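Local structure of Serine/threonine-protein kinase Tel1 (Chaetomium thermophilum, 6SKY) at residues N1551-G1555 against L1600-E1604; I1546-A1552 against M1587-N1593; P1595-R1599 against N2098-E2104; E1604-I1610 against R1639-S1644; I1565-W1569 against R1581-L1585. The protein is an ATP-dependent serine/threonine kinase of the ATM subfamily that probably senses DNA damage and activates checkpoint signalling by phosphorylating [ST]-Q motifs in its substrates. All blocks are in the same frame, centred on the assembly; numbering follows the deposited sequence.

Following the chain from its N terminus, the loop after helix 1530-1543 supplies the first partner of two contacts. Interaction 2 closes it onto the end of helix 1578-1588, and interaction 1, sharing N1551 and A1552, closes it onto the loop before helix 1606-1619. Interaction 5, joining helices 1557-1569 and 1578-1588, is nested inside both. P1595-R1599 then opens interaction 3, which crosses interaction 1 and reaches nearly 500 residues ahead to the start of helix 2102-2119 in the FAT region. Within that long loop lies interaction 4, in series after interaction 1 but sharing E1604, where helices 1606-1619 and 1627-1644 pack together. Helices 1557-1569 to 1627-1644 are thus tied together and to the FAT helices.

Interaction 1 (N1551-G1555 against L1600-E1604); sequences NAEKG and LDVIE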
# COMPACT_ATOMS: atom_id res chain seq x y z
N ASN A 1551 -9.38 -27.52 51.40
CA ASN A 1551 -9.70 -27.93 50.05
C ASN A 1551 -10.45 -26.80 49.36
O ASN A 1551 -10.77 -25.78 49.98
CB ASN A 1551 -10.52 -29.23 50.02
CG ASN A 1551 -11.76 -29.16 50.88
OD1 ASN A 1551 -12.73 -28.49 50.53
ND2 ASN A 1551 -11.73 -29.86 51.99
N ALA A 1552 -10.71 -26.98 48.07
CA ALA A 1552 -11.41 -25.97 47.28
C ALA A 1552 -12.73 -26.48 46.72
O ALA A 1552 -13.31 -25.82 45.85
CB ALA A 1552 -10.51 -25.48 46.14
N GLU A 1553 -13.22 -27.62 47.19
CA GLU A 1553 -14.49 -28.14 46.70
C GLU A 1553 -15.65 -27.25 47.13
O GLU A 1553 -15.58 -26.52 48.12
CB GLU A 1553 -14.71 -29.56 47.21
CG GLU A 1553 -13.90 -30.59 46.48
CD GLU A 1553 -14.56 -31.94 46.48
OE1 GLU A 1553 -15.25 -32.26 47.47
OE2 GLU A 1553 -14.41 -32.68 45.48
N LYS A 1554 -16.73 -27.33 46.38
CA LYS A 1554 -17.85 -26.41 46.55
C LYS A 1554 -18.81 -26.97 47.59
O LYS A 1554 -19.50 -27.96 47.33
CB LYS A 1554 -18.56 -26.18 45.21
CG LYS A 1554 -19.23 -24.83 45.11
CD LYS A 1554 -19.62 -24.53 43.67
CE LYS A 1554 -19.98 -23.06 43.50
NZ LYS A 1554 -20.31 -22.73 42.09
N GLY A 1555 -18.85 -26.34 48.76
CA GLY A 1555 -19.80 -26.69 49.80
C GLY A 1555 -19.20 -27.23 51.07
O GLY A 1555 -19.94 -27.47 52.03
N LEU A 1600 -16.65 -28.61 40.20
CA LEU A 1600 -16.70 -28.85 41.63
C LEU A 1600 -15.82 -27.88 42.41
O LEU A 1600 -15.46 -28.17 43.55
CB LEU A 1600 -16.28 -30.28 41.95
CG LEU A 1600 -16.89 -31.35 41.05
CD1 LEU A 1600 -16.32 -32.71 41.41
CD2 LEU A 1600 -18.40 -31.34 41.17
N ASP A 1601 -15.46 -26.76 41.81
CA ASP A 1601 -14.52 -25.82 42.40
C ASP A 1601 -15.26 -24.65 43.02
O ASP A 1601 -16.31 -24.23 42.52
CB ASP A 1601 -13.54 -25.33 41.34
CG ASP A 1601 -12.31 -24.69 41.94
OD1 ASP A 1601 -12.46 -23.78 42.77
OD2 ASP A 1601 -11.19 -25.10 41.58
N VAL A 1602 -14.71 -24.12 44.11
CA VAL A 1602 -15.35 -23.01 44.79
C VAL A 1602 -15.31 -21.75 43.94
O VAL A 1602 -16.14 -20.85 44.12
CB VAL A 1602 -14.71 -22.79 46.17
CG1 VAL A 1602 -13.29 -22.27 46.04
CG2 VAL A 1602 -15.54 -21.85 47.01
N ILE A 1603 -14.36 -21.66 43.01
CA ILE A 1603 -14.33 -20.61 42.00
C ILE A 1603 -14.36 -21.30 40.65
O ILE A 1603 -13.38 -21.94 40.25
CB ILE A 1603 -13.09 -19.72 42.14
CG1 ILE A 1603 -13.14 -18.95 43.45
CG2 ILE A 1603 -13.01 -18.77 40.97
CD1 ILE A 1603 -12.05 -17.93 43.60
N GLU A 1604 -15.49 -21.18 39.95
CA GLU A 1604 -15.67 -21.86 38.67
C GLU A 1604 -16.14 -20.97 37.54
O GLU A 1604 -16.03 -21.38 36.38
CB GLU A 1604 -16.68 -23.01 38.83
CG GLU A 1604 -18.11 -22.57 38.99
CD GLU A 1604 -19.04 -23.73 39.30
OE1 GLU A 1604 -18.85 -24.39 40.34
OE2 GLU A 1604 -19.96 -23.98 38.49
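A single, isolated beta bridge joins two loops that contain no strand. E1553 faces D1601, CA to CA 4.9 Å, and the bonds on the two sides of the pair follow the pattern of an antiparallel, non-hydrogen-bonded pair: V1602 N donates to A1552 O at 2.8 Å, and K1554 N weakly to L1600 O at 3.2 Å. L1600 O also takes a CA-H...O contact from E1553 CA at 3.3 Å. Because the CA atoms of K1554 and V1602 also lie only 4.6 Å apart, the chains cross steeply, and the pairing goes no further. K1554, t at every chi angle, runs fully extended past D1601, its CD 3.5 Å from D1601 O, so that NZ forms a salt bridge with E1604 OE1 at 2.8 Å. On the second loop, D1601 OD1 accepts from I1603 N at 2.9 Å, an Asx turn that bends the chain just after the bridge. A small apolar touch, A1552 CB to V1602 CG1 at 4.2 Å, completes the contact. Its surroundings are helical: W1632 of helix 1627-1644 packs on A1552 and V1602, R1635 of that helix pairs with D1601 OD2, L1563 of helix 1557-1569 meets V1602, and I1603 lies against the start of helix 1606-1619.

Interaction 2 (I1546-A1552 against M1587-N1593); sequences IRASGNA and MLCGVFN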
# COMPACT_ATOMS: atom_id res chain seq x y z
N ILE A 1546 -13.90 -27.12 60.69
CA ILE A 1546 -12.95 -27.46 59.64
C ILE A 1546 -12.22 -28.75 60.00
O ILE A 1546 -12.33 -29.24 61.13
CB ILE A 1546 -11.94 -26.33 59.40
CG1 ILE A 1546 -11.30 -25.90 60.72
CG2 ILE A 1546 -12.60 -25.15 58.72
CD1 ILE A 1546 -10.34 -24.77 60.57
N ARG A 1547 -11.50 -29.30 59.04
CA ARG A 1547 -10.61 -30.42 59.26
C ARG A 1547 -9.18 -29.90 59.40
O ARG A 1547 -8.94 -28.70 59.55
CB ARG A 1547 -10.74 -31.42 58.12
CG ARG A 1547 -12.03 -32.20 58.12
CD ARG A 1547 -12.20 -32.97 56.83
NE ARG A 1547 -10.96 -33.61 56.39
CZ ARG A 1547 -10.23 -33.20 55.36
NH1 ARG A 1547 -10.61 -32.15 54.66
NH2 ARG A 1547 -9.12 -33.84 55.04
N ALA A 1548 -8.21 -30.82 59.36
CA ALA A 1548 -6.82 -30.44 59.56
C ALA A 1548 -6.25 -29.71 58.35
O ALA A 1548 -5.37 -28.86 58.48
CB ALA A 1548 -5.98 -31.67 59.89
N SER A 1549 -6.74 -30.04 57.15
CA SER A 1549 -6.26 -29.45 55.91
C SER A 1549 -7.35 -28.58 55.29
O SER A 1549 -8.42 -28.38 55.87
CB SER A 1549 -5.81 -30.53 54.93
OG SER A 1549 -6.93 -31.10 54.27
N GLY A 1550 -7.06 -28.06 54.11
CA GLY A 1550 -8.01 -27.25 53.37
C GLY A 1550 -8.20 -27.78 51.96
O GLY A 1550 -7.31 -28.40 51.39
N ASN A 1551 -9.38 -27.52 51.40
CA ASN A 1551 -9.70 -27.93 50.05
C ASN A 1551 -10.45 -26.80 49.36
O ASN A 1551 -10.77 -25.78 49.98
CB ASN A 1551 -10.52 -29.23 50.02
CG ASN A 1551 -11.76 -29.16 50.88
OD1 ASN A 1551 -12.73 -28.49 50.53
ND2 ASN A 1551 -11.73 -29.86 51.99
N ALA A 1552 -10.71 -26.98 48.07
CA ALA A 1552 -11.41 -25.97 47.28
C ALA A 1552 -12.73 -26.48 46.72
O ALA A 1552 -13.31 -25.82 45.85
CB ALA A 1552 -10.51 -25.48 46.14
N MET A 1587 -2.82 -22.67 58.06
CA MET A 1587 -3.47 -23.94 58.39
C MET A 1587 -4.16 -24.55 57.18
O MET A 1587 -3.97 -25.73 56.89
CB MET A 1587 -4.47 -23.75 59.52
CG MET A 1587 -5.16 -25.04 59.90
SD MET A 1587 -6.72 -24.79 60.74
CE MET A 1587 -7.16 -26.48 61.11
N LEU A 1588 -4.97 -23.76 56.48
CA LEU A 1588 -5.74 -24.29 55.35
C LEU A 1588 -4.82 -24.65 54.19
O LEU A 1588 -4.83 -25.78 53.70
CB LEU A 1588 -6.78 -23.28 54.90
CG LEU A 1588 -7.86 -22.88 55.90
CD1 LEU A 1588 -8.70 -21.75 55.34
CD2 LEU A 1588 -8.72 -24.07 56.23
N CYS A 1589 -4.03 -23.69 53.74
CA CYS A 1589 -3.25 -23.82 52.51
C CYS A 1589 -1.92 -24.53 52.72
O CYS A 1589 -1.14 -24.63 51.77
CB CYS A 1589 -3.00 -22.44 51.92
SG CYS A 1589 -4.44 -21.37 52.00
N GLY A 1590 -1.63 -25.01 53.93
CA GLY A 1590 -0.38 -25.71 54.15
C GLY A 1590 -0.35 -27.06 53.47
O GLY A 1590 0.65 -27.44 52.87
N VAL A 1591 -1.45 -27.81 53.57
CA VAL A 1591 -1.67 -29.03 52.81
C VAL A 1591 -3.04 -28.88 52.16
O VAL A 1591 -4.05 -28.79 52.86
CB VAL A 1591 -1.61 -30.29 53.69
CG1 VAL A 1591 -2.43 -31.41 53.09
CG2 VAL A 1591 -0.18 -30.73 53.85
N PHE A 1592 -3.06 -28.81 50.84
CA PHE A 1592 -4.25 -28.43 50.10
C PHE A 1592 -4.76 -29.60 49.28
O PHE A 1592 -4.14 -30.67 49.22
CB PHE A 1592 -3.96 -27.22 49.20
CG PHE A 1592 -5.16 -26.38 48.88
CD1 PHE A 1592 -5.73 -25.58 49.83
CD2 PHE A 1592 -5.70 -26.39 47.61
CE1 PHE A 1592 -6.82 -24.81 49.52
CE2 PHE A 1592 -6.79 -25.63 47.31
CZ PHE A 1592 -7.35 -24.84 48.27
N ASN A 1593 -5.91 -29.40 48.65
CA ASN A 1593 -6.52 -30.44 47.83
C ASN A 1593 -7.28 -29.73 46.71
O ASN A 1593 -8.42 -29.30 46.90
CB ASN A 1593 -7.44 -31.32 48.66
CG ASN A 1593 -8.17 -32.35 47.83
OD1 ASN A 1593 -7.69 -33.47 47.65
ND2 ASN A 1593 -9.33 -31.98 47.31
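The loop between helices 1530-1543 and 1557-1569 packs on the C-terminal end of helix 1578-1588 and the chain leaving it, a loop-to-helix-end contact within the alpha solenoid. M1587, t at all three chi angles, reaches out along that loop: SD lies 3.6 Å from I1546 CD1, and CE 3.2 Å from R1547 O. Both I1546 (chi1 p, chi2 t) and M1587 touch R1485 of helix 1470-1487. S1549 (chi1 p) sets CB 3.2 Å from V1591 O and 3.9 Å from V1591 CG1. G1550 sits where the backbones are closest, its CA 4.2 Å from L1588 CA; a CB here would clash with L1588 O. F1592, chi1 t, starts away from the loop, yet its ring swings back so that N1551 CA lies over one face and CZ is 3.9 Å from A1552 CB. Y1629 and W1632 of helix 1627-1644 add aromatic neighbours to that ring. N1593 (t) and N1551 (p) meet through their CB atoms at 4.0 Å, while N1551 OD1 turns to T1556 OG1. G1550 N to V1591 O at 3.3 Å and A1552 N to N1593 O at 3.5 Å are weak hydrogen bonds, and F1592 CA makes a CA-H...O contact with G1550 O at 3.3 Å. The chemistry implies a loop held by apolar packing at both ends and by weak backbone hydrogen bonds, with no salt bridge across it.

Interaction 3 (P1595-R1599 against N2098-E2104); sequences PPSSR and NVRDQSE
P1595 and P1596 start the first segment in loop conformation, phi/psi -63/149 and -63/-56; P1595 O is bonded to R1635 of helix 1627-1644, while P1596 O comes to 3.2 Å from N2098 ND2. S1597, at -86/-170 with chi1 t, points its CB at the partner and makes the closest backbone approach, its CA 5.7 Å from N2098 CA. N2098 (-107/13, chi1 m) has ND2 3.5 Å from S1597 CA, while its OD1 is bonded to R2056. S1597 OG accepts from R1599 N at 3.1 Å, an ST turn, and very closely from S1598 N (-125/1) at 2.4 Å. The turn fits against the junction between helices 2077-2097 and 2102-2119, a link between successive helices of the FAT alpha solenoid. The junction runs through V2099 (-74/142) and D2101 (-150/-165) into helical angles at S2103 and E2104. There R2100 (-117/-21, chi1 m, chi2 t, chi3 m) lays one guanidinium face over S1597 CB, its NH1 3.7 Å from S1597 OG. R1599 follows at -79/-23; R2100 NH1 lies 3.4 Å from R1599 CB, near the guanidinium plane. All four chi angles of R1599 are near 180°, extending the chain until NH1 forms a salt bridge with E2104 OE2 at 3.1 Å. E2104 (chi1 -37°, chi2 -146° between wells, chi3 -4°) also pairs OE2 with R2100 NE at 3.5 Å in a three-residue salt-bridge network.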
# COMPACT_ATOMS: atom_id res chain seq x y z
N PRO A 1595 -9.45 -29.48 43.44
CA PRO A 1595 -10.39 -30.40 42.81
C PRO A 1595 -9.92 -30.80 41.43
O PRO A 1595 -9.26 -30.01 40.73
CB PRO A 1595 -11.69 -29.59 42.74
CG PRO A 1595 -11.53 -28.51 43.73
CD PRO A 1595 -10.07 -28.20 43.78
N PRO A 1596 -10.23 -32.02 40.99
CA PRO A 1596 -9.78 -32.45 39.66
C PRO A 1596 -10.38 -31.59 38.56
O PRO A 1596 -9.66 -31.00 37.76
CB PRO A 1596 -10.28 -33.90 39.58
CG PRO A 1596 -11.40 -33.97 40.55
CD PRO A 1596 -11.06 -33.03 41.66
N SER A 1597 -11.71 -31.51 38.54
CA SER A 1597 -12.42 -30.72 37.55
C SER A 1597 -12.52 -29.28 38.03
O SER A 1597 -11.88 -28.88 39.00
CB SER A 1597 -13.79 -31.33 37.28
OG SER A 1597 -14.61 -30.41 36.58
N SER A 1598 -13.32 -28.48 37.35
CA SER A 1598 -13.58 -27.12 37.77
C SER A 1598 -15.06 -26.84 37.92
O SER A 1598 -15.43 -25.70 38.24
CB SER A 1598 -12.97 -26.12 36.78
OG SER A 1598 -13.14 -24.80 37.25
N ARG A 1599 -15.93 -27.82 37.69
CA ARG A 1599 -17.33 -27.68 38.05
C ARG A 1599 -17.55 -27.90 39.54
O ARG A 1599 -18.55 -27.41 40.08
CB ARG A 1599 -18.19 -28.65 37.24
CG ARG A 1599 -19.63 -28.21 37.09
CD ARG A 1599 -20.40 -29.10 36.12
NE ARG A 1599 -21.71 -28.53 35.80
CZ ARG A 1599 -22.64 -29.15 35.08
NH1 ARG A 1599 -22.42 -30.37 34.62
NH2 ARG A 1599 -23.80 -28.55 34.84
N ASN A 2098 -11.43 -31.85 31.05
CA ASN A 2098 -12.34 -32.28 32.10
C ASN A 2098 -13.80 -32.28 31.66
O ASN A 2098 -14.68 -32.38 32.52
CB ASN A 2098 -12.18 -31.39 33.33
CG ASN A 2098 -10.89 -31.64 34.06
OD1 ASN A 2098 -10.38 -32.76 34.07
ND2 ASN A 2098 -10.36 -30.61 34.68
N VAL A 2099 -14.07 -32.17 30.38
CA VAL A 2099 -15.46 -32.23 29.93
C VAL A 2099 -15.94 -33.66 30.01
O VAL A 2099 -15.21 -34.61 29.73
CB VAL A 2099 -15.62 -31.65 28.51
CG1 VAL A 2099 -15.32 -30.18 28.50
CG2 VAL A 2099 -14.72 -32.37 27.56
N ARG A 2100 -17.20 -33.82 30.40
CA ARG A 2100 -17.79 -35.14 30.58
C ARG A 2100 -18.95 -35.44 29.64
O ARG A 2100 -19.25 -36.62 29.44
CB ARG A 2100 -18.27 -35.30 32.03
CG ARG A 2100 -17.14 -35.46 33.03
CD ARG A 2100 -17.54 -35.05 34.43
NE ARG A 2100 -17.74 -33.61 34.56
CZ ARG A 2100 -17.76 -32.95 35.71
NH1 ARG A 2100 -17.95 -31.64 35.72
NH2 ARG A 2100 -17.59 -33.60 36.85
N ASP A 2101 -19.59 -34.44 29.07
CA ASP A 2101 -20.71 -34.69 28.17
C ASP A 2101 -20.78 -33.57 27.13
O ASP A 2101 -19.84 -32.80 26.96
CB ASP A 2101 -22.01 -34.84 28.96
CG ASP A 2101 -22.59 -36.23 28.86
OD1 ASP A 2101 -22.01 -37.05 28.11
OD2 ASP A 2101 -23.61 -36.52 29.52
N GLN A 2102 -21.92 -33.50 26.44
CA GLN A 2102 -22.10 -32.54 25.36
C GLN A 2102 -22.43 -31.15 25.89
O GLN A 2102 -21.96 -30.15 25.33
CB GLN A 2102 -23.21 -33.01 24.43
CG GLN A 2102 -22.95 -34.35 23.80
CD GLN A 2102 -22.12 -34.23 22.56
OE1 GLN A 2102 -21.93 -33.13 22.04
NE2 GLN A 2102 -21.61 -35.35 22.07
N SER A 2103 -23.24 -31.07 26.94
CA SER A 2103 -23.59 -29.77 27.50
C SER A 2103 -22.35 -29.03 27.99
O SER A 2103 -22.25 -27.81 27.84
CB SER A 2103 -24.59 -29.95 28.63
OG SER A 2103 -24.15 -30.95 29.53
N GLU A 2104 -21.40 -29.76 28.56
CA GLU A 2104 -20.17 -29.13 29.01
C GLU A 2104 -19.33 -28.65 27.84
O GLU A 2104 -18.67 -27.61 27.93
CB GLU A 2104 -19.39 -30.10 29.88
CG GLU A 2104 -20.28 -30.95 30.74
CD GLU A 2104 -19.66 -31.27 32.08
OE1 GLU A 2104 -18.50 -30.88 32.30
OE2 GLU A 2104 -20.34 -31.90 32.91

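Interaction 4 (E1604-I1610 against R1639-S1644); sequences ETDEDAI and RSFAAS
I1610, chi1 m and chi2 t, lays its CD1 over the last turn of the partner helix, 3.9 Å from A1643 CB and 3.8 Å from S1644 CB. The contact is a steep helix crossing between two consecutive helices of an alpha solenoid: the axes of 1606-1610 and 1639-1644 approach to 8.2 Å with a signed crossing angle of -108°. E1604 (-129/-17) and T1605 (-97/158) lead in as loop, T1605 at the N-cap position without a capping bond; helical angles follow from D1606. Segment 1639-1644 is helical, ending at S1644 (-127/-26). The CA pairs nearest each other are I1610 with S1640 at 4.7 Å and D1606 with A1643 at 5.9 Å. Between them A1609 points at the partner, CB 4.0 Å from R1639 CB, with its O 3.6 Å from S1640 CB; small side chains permit the close approach. D1606, chi1 m, brings OD2 to 3.2 Å from A1643 CB and pairs with R2115 of helix 2102-2119. R1639 (chi1 t, chi2 t, chi3 m) passes T1605, CD 3.9 Å from T1605 O, and salt-bridges D2095 of helix 2077-2097. S1644, chi1 p, folds back to donate from OG to S1640 O at 2.8 Å.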
# COMPACT_ATOMS: atom_id res chain seq x y z
N GLU A 1604 -15.49 -21.18 39.95
CA GLU A 1604 -15.67 -21.86 38.67
C GLU A 1604 -16.14 -20.97 37.54
O GLU A 1604 -16.03 -21.38 36.38
CB GLU A 1604 -16.68 -23.01 38.83
CG GLU A 1604 -18.11 -22.57 38.99
CD GLU A 1604 -19.04 -23.73 39.30
OE1 GLU A 1604 -18.85 -24.39 40.34
OE2 GLU A 1604 -19.96 -23.98 38.49
N THR A 1605 -16.65 -19.78 37.82
CA THR A 1605 -17.09 -18.85 36.79
C THR A 1605 -15.99 -17.84 36.50
O THR A 1605 -15.09 -17.63 37.31
CB THR A 1605 -18.37 -18.13 37.25
OG1 THR A 1605 -19.28 -19.09 37.78
CG2 THR A 1605 -19.04 -17.43 36.09
N ASP A 1606 -16.06 -17.24 35.31
CA ASP A 1606 -15.09 -16.21 34.97
C ASP A 1606 -15.27 -14.97 35.83
O ASP A 1606 -14.31 -14.23 36.06
CB ASP A 1606 -15.22 -15.85 33.49
CG ASP A 1606 -14.82 -16.98 32.57
OD1 ASP A 1606 -15.47 -18.05 32.61
OD2 ASP A 1606 -13.85 -16.81 31.81
N GLU A 1607 -16.49 -14.73 36.32
CA GLU A 1607 -16.74 -13.55 37.14
C GLU A 1607 -16.22 -13.73 38.56
O GLU A 1607 -15.65 -12.79 39.13
CB GLU A 1607 -18.23 -13.25 37.16
CG GLU A 1607 -18.77 -12.85 35.81
CD GLU A 1607 -20.27 -12.66 35.82
OE1 GLU A 1607 -20.86 -12.69 36.92
OE2 GLU A 1607 -20.86 -12.48 34.73
N ASP A 1608 -16.39 -14.91 39.15
CA ASP A 1608 -15.76 -15.19 40.43
C ASP A 1608 -14.26 -15.00 40.35
O ASP A 1608 -13.64 -14.43 41.26
CB ASP A 1608 -16.08 -16.60 40.89
CG ASP A 1608 -17.49 -17.01 40.57
OD1 ASP A 1608 -18.18 -16.23 39.89
OD2 ASP A 1608 -17.90 -18.11 41.00
N ALA A 1609 -13.65 -15.46 39.26
CA ALA A 1609 -12.21 -15.35 39.12
C ALA A 1609 -11.78 -13.91 38.92
O ALA A 1609 -10.79 -13.47 39.51
CB ALA A 1609 -11.73 -16.22 37.96
N ILE A 1610 -12.52 -13.14 38.12
CA ILE A 1610 -12.18 -11.73 37.95
C ILE A 1610 -12.30 -11.00 39.28
O ILE A 1610 -11.50 -10.12 39.60
CB ILE A 1610 -13.05 -11.09 36.86
CG1 ILE A 1610 -12.66 -11.62 35.49
CG2 ILE A 1610 -12.88 -9.59 36.86
CD1 ILE A 1610 -13.39 -10.94 34.37
N ARG A 1639 -7.61 -18.14 34.91
CA ARG A 1639 -8.99 -17.90 34.50
C ARG A 1639 -9.31 -16.42 34.51
O ARG A 1639 -10.01 -15.92 33.62
CB ARG A 1639 -9.93 -18.68 35.39
CG ARG A 1639 -11.33 -18.76 34.87
CD ARG A 1639 -12.16 -19.63 35.76
NE ARG A 1639 -11.52 -20.91 36.02
CZ ARG A 1639 -11.69 -21.99 35.26
NH1 ARG A 1639 -12.48 -21.93 34.21
NH2 ARG A 1639 -11.06 -23.11 35.56
N SER A 1640 -8.79 -15.68 35.49
CA SER A 1640 -9.01 -14.24 35.52
C SER A 1640 -8.38 -13.54 34.33
O SER A 1640 -8.97 -12.62 33.75
CB SER A 1640 -8.47 -13.67 36.82
OG SER A 1640 -8.32 -12.27 36.74
N PHE A 1641 -7.17 -13.95 33.94
CA PHE A 1641 -6.51 -13.31 32.81
C PHE A 1641 -7.16 -13.72 31.49
O PHE A 1641 -7.28 -12.90 30.57
CB PHE A 1641 -5.03 -13.64 32.80
CG PHE A 1641 -4.25 -12.94 31.73
CD1 PHE A 1641 -3.97 -13.56 30.54
CD2 PHE A 1641 -3.78 -11.67 31.93
CE1 PHE A 1641 -3.25 -12.92 29.58
CE2 PHE A 1641 -3.06 -11.04 30.96
CZ PHE A 1641 -2.80 -11.66 29.79
N ALA A 1642 -7.58 -14.97 31.37
CA ALA A 1642 -8.27 -15.39 30.17
C ALA A 1642 -9.64 -14.75 30.05
O ALA A 1642 -10.17 -14.67 28.94
CB ALA A 1642 -8.42 -16.91 30.15
N ALA A 1643 -10.23 -14.31 31.15
CA ALA A 1643 -11.52 -13.65 31.07
C ALA A 1643 -11.43 -12.14 30.97
O ALA A 1643 -12.39 -11.51 30.52
CB ALA A 1643 -12.37 -14.01 32.28
N SER A 1644 -10.32 -11.53 31.36
CA SER A 1644 -10.26 -10.07 31.32
C SER A 1644 -9.05 -9.56 30.55
O SER A 1644 -9.08 -8.44 30.03
CB SER A 1644 -10.23 -9.50 32.73
OG SER A 1644 -9.03 -9.85 33.40

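Interaction 5 (I1565-W1569 against R1581-L1585); sequences ILKDW and RDVAL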
# COMPACT_ATOMS: atom_id res chain seq x y z
N ILE A 1565 -12.36 -15.73 54.09
CA ILE A 1565 -11.12 -15.02 54.39
C ILE A 1565 -10.68 -14.19 53.19
O ILE A 1565 -10.26 -13.04 53.34
CB ILE A 1565 -10.02 -16.02 54.80
CG1 ILE A 1565 -10.38 -16.68 56.13
CG2 ILE A 1565 -8.70 -15.33 54.91
CD1 ILE A 1565 -9.49 -17.82 56.47
N LEU A 1566 -10.76 -14.76 51.99
CA LEU A 1566 -10.35 -14.02 50.80
C LEU A 1566 -11.27 -12.84 50.54
O LEU A 1566 -10.80 -11.72 50.30
CB LEU A 1566 -10.30 -14.95 49.59
CG LEU A 1566 -9.29 -16.09 49.62
CD1 LEU A 1566 -9.39 -16.87 48.34
CD2 LEU A 1566 -7.89 -15.57 49.82
N LYS A 1567 -12.58 -13.07 50.58
CA LYS A 1567 -13.53 -11.98 50.37
C LYS A 1567 -13.37 -10.88 51.40
O LYS A 1567 -13.55 -9.70 51.09
CB LYS A 1567 -14.95 -12.55 50.39
CG LYS A 1567 -16.06 -11.53 50.31
CD LYS A 1567 -17.40 -12.24 50.27
CE LYS A 1567 -18.55 -11.26 50.20
NZ LYS A 1567 -19.86 -11.95 50.04
N ASP A 1568 -13.02 -11.24 52.64
CA ASP A 1568 -12.80 -10.25 53.68
C ASP A 1568 -11.49 -9.50 53.48
O ASP A 1568 -11.39 -8.32 53.83
CB ASP A 1568 -12.81 -10.94 55.04
CG ASP A 1568 -12.38 -10.03 56.16
OD1 ASP A 1568 -13.22 -9.24 56.65
OD2 ASP A 1568 -11.20 -10.10 56.56
N TRP A 1569 -10.48 -10.17 52.93
CA TRP A 1569 -9.19 -9.54 52.70
C TRP A 1569 -9.32 -8.33 51.78
O TRP A 1569 -8.79 -7.26 52.07
CB TRP A 1569 -8.23 -10.57 52.11
CG TRP A 1569 -6.81 -10.20 52.12
CD1 TRP A 1569 -6.28 -8.96 52.25
CD2 TRP A 1569 -5.71 -11.09 52.01
NE1 TRP A 1569 -4.91 -9.02 52.22
CE2 TRP A 1569 -4.54 -10.33 52.08
CE3 TRP A 1569 -5.60 -12.48 51.87
CZ2 TRP A 1569 -3.28 -10.89 52.00
CZ3 TRP A 1569 -4.36 -13.03 51.80
CH2 TRP A 1569 -3.21 -12.25 51.86
N ARG A 1581 -5.21 -13.77 59.86
CA ARG A 1581 -5.38 -14.26 58.50
C ARG A 1581 -4.21 -15.14 58.08
O ARG A 1581 -4.40 -16.16 57.41
CB ARG A 1581 -5.54 -13.08 57.56
CG ARG A 1581 -5.77 -13.46 56.13
CD ARG A 1581 -6.23 -12.26 55.36
NE ARG A 1581 -5.36 -11.11 55.56
CZ ARG A 1581 -5.78 -9.94 56.01
NH1 ARG A 1581 -7.06 -9.76 56.30
NH2 ARG A 1581 -4.92 -8.94 56.16
N ASP A 1582 -2.99 -14.78 58.48
CA ASP A 1582 -1.83 -15.60 58.16
C ASP A 1582 -1.89 -16.95 58.85
O ASP A 1582 -1.54 -17.97 58.25
CB ASP A 1582 -0.54 -14.88 58.54
CG ASP A 1582 -0.16 -13.79 57.54
OD1 ASP A 1582 -0.86 -13.63 56.52
OD2 ASP A 1582 0.84 -13.08 57.78
N VAL A 1583 -2.35 -16.99 60.10
CA VAL A 1583 -2.51 -18.26 60.81
C VAL A 1583 -3.53 -19.14 60.10
O VAL A 1583 -3.28 -20.33 59.84
CB VAL A 1583 -2.91 -18.02 62.27
CG1 VAL A 1583 -3.33 -19.31 62.92
CG2 VAL A 1583 -1.75 -17.39 63.03
N ALA A 1584 -4.69 -18.57 59.78
CA ALA A 1584 -5.73 -19.34 59.10
C ALA A 1584 -5.25 -19.87 57.76
O ALA A 1584 -5.47 -21.04 57.43
CB ALA A 1584 -6.97 -18.48 58.91
N LEU A 1585 -4.58 -19.03 56.98
CA LEU A 1585 -4.12 -19.45 55.66
C LEU A 1585 -3.01 -20.48 55.75
O LEU A 1585 -2.93 -21.38 54.92
CB LEU A 1585 -3.67 -18.25 54.85
CG LEU A 1585 -4.59 -17.80 53.73
CD1 LEU A 1585 -6.03 -17.80 54.19
CD2 LEU A 1585 -4.19 -16.43 53.27
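I1565 lies at the apolar centre, pointing from helix 1557-1569 at the next helix, 1578-1588: CD1 is 3.6 Å from A1584 CB, and CG2 3.7 Å from L1585 CD1. L1585, whose chi1 of -106° lies between the usual wells, also brings CD2 to 3.7 Å from W1569 CZ3. These are successive antiparallel helices, a helical hairpin of the alpha solenoid, with local axes 152° apart in direction and 11.7 Å apart at closest, so long side chains bridge the gap. Outward from this centre R1581 takes over. Its CG packs 3.7 Å from I1565 CG2; its CD sits over the six-membered ring of W1569, a CH-pi contact 3.9 Å from the centroid; and its guanidinium lies flat on the indole, planes at 15°, with CZ 3.9 Å from the five-membered ring centroid, a cation-pi stack. At the polar edge D1568 OD2 stands 4.2 Å from R1581 NH1, beyond a salt bridge; D1568 instead accepts from L1575 N through OD1, and weakly from L1576 N, in the loop between the helices. No hydrogen bond crosses the contact: the guanidinium of R1581 stacks on the tryptophan face, with the D1568 carboxylate at longer range.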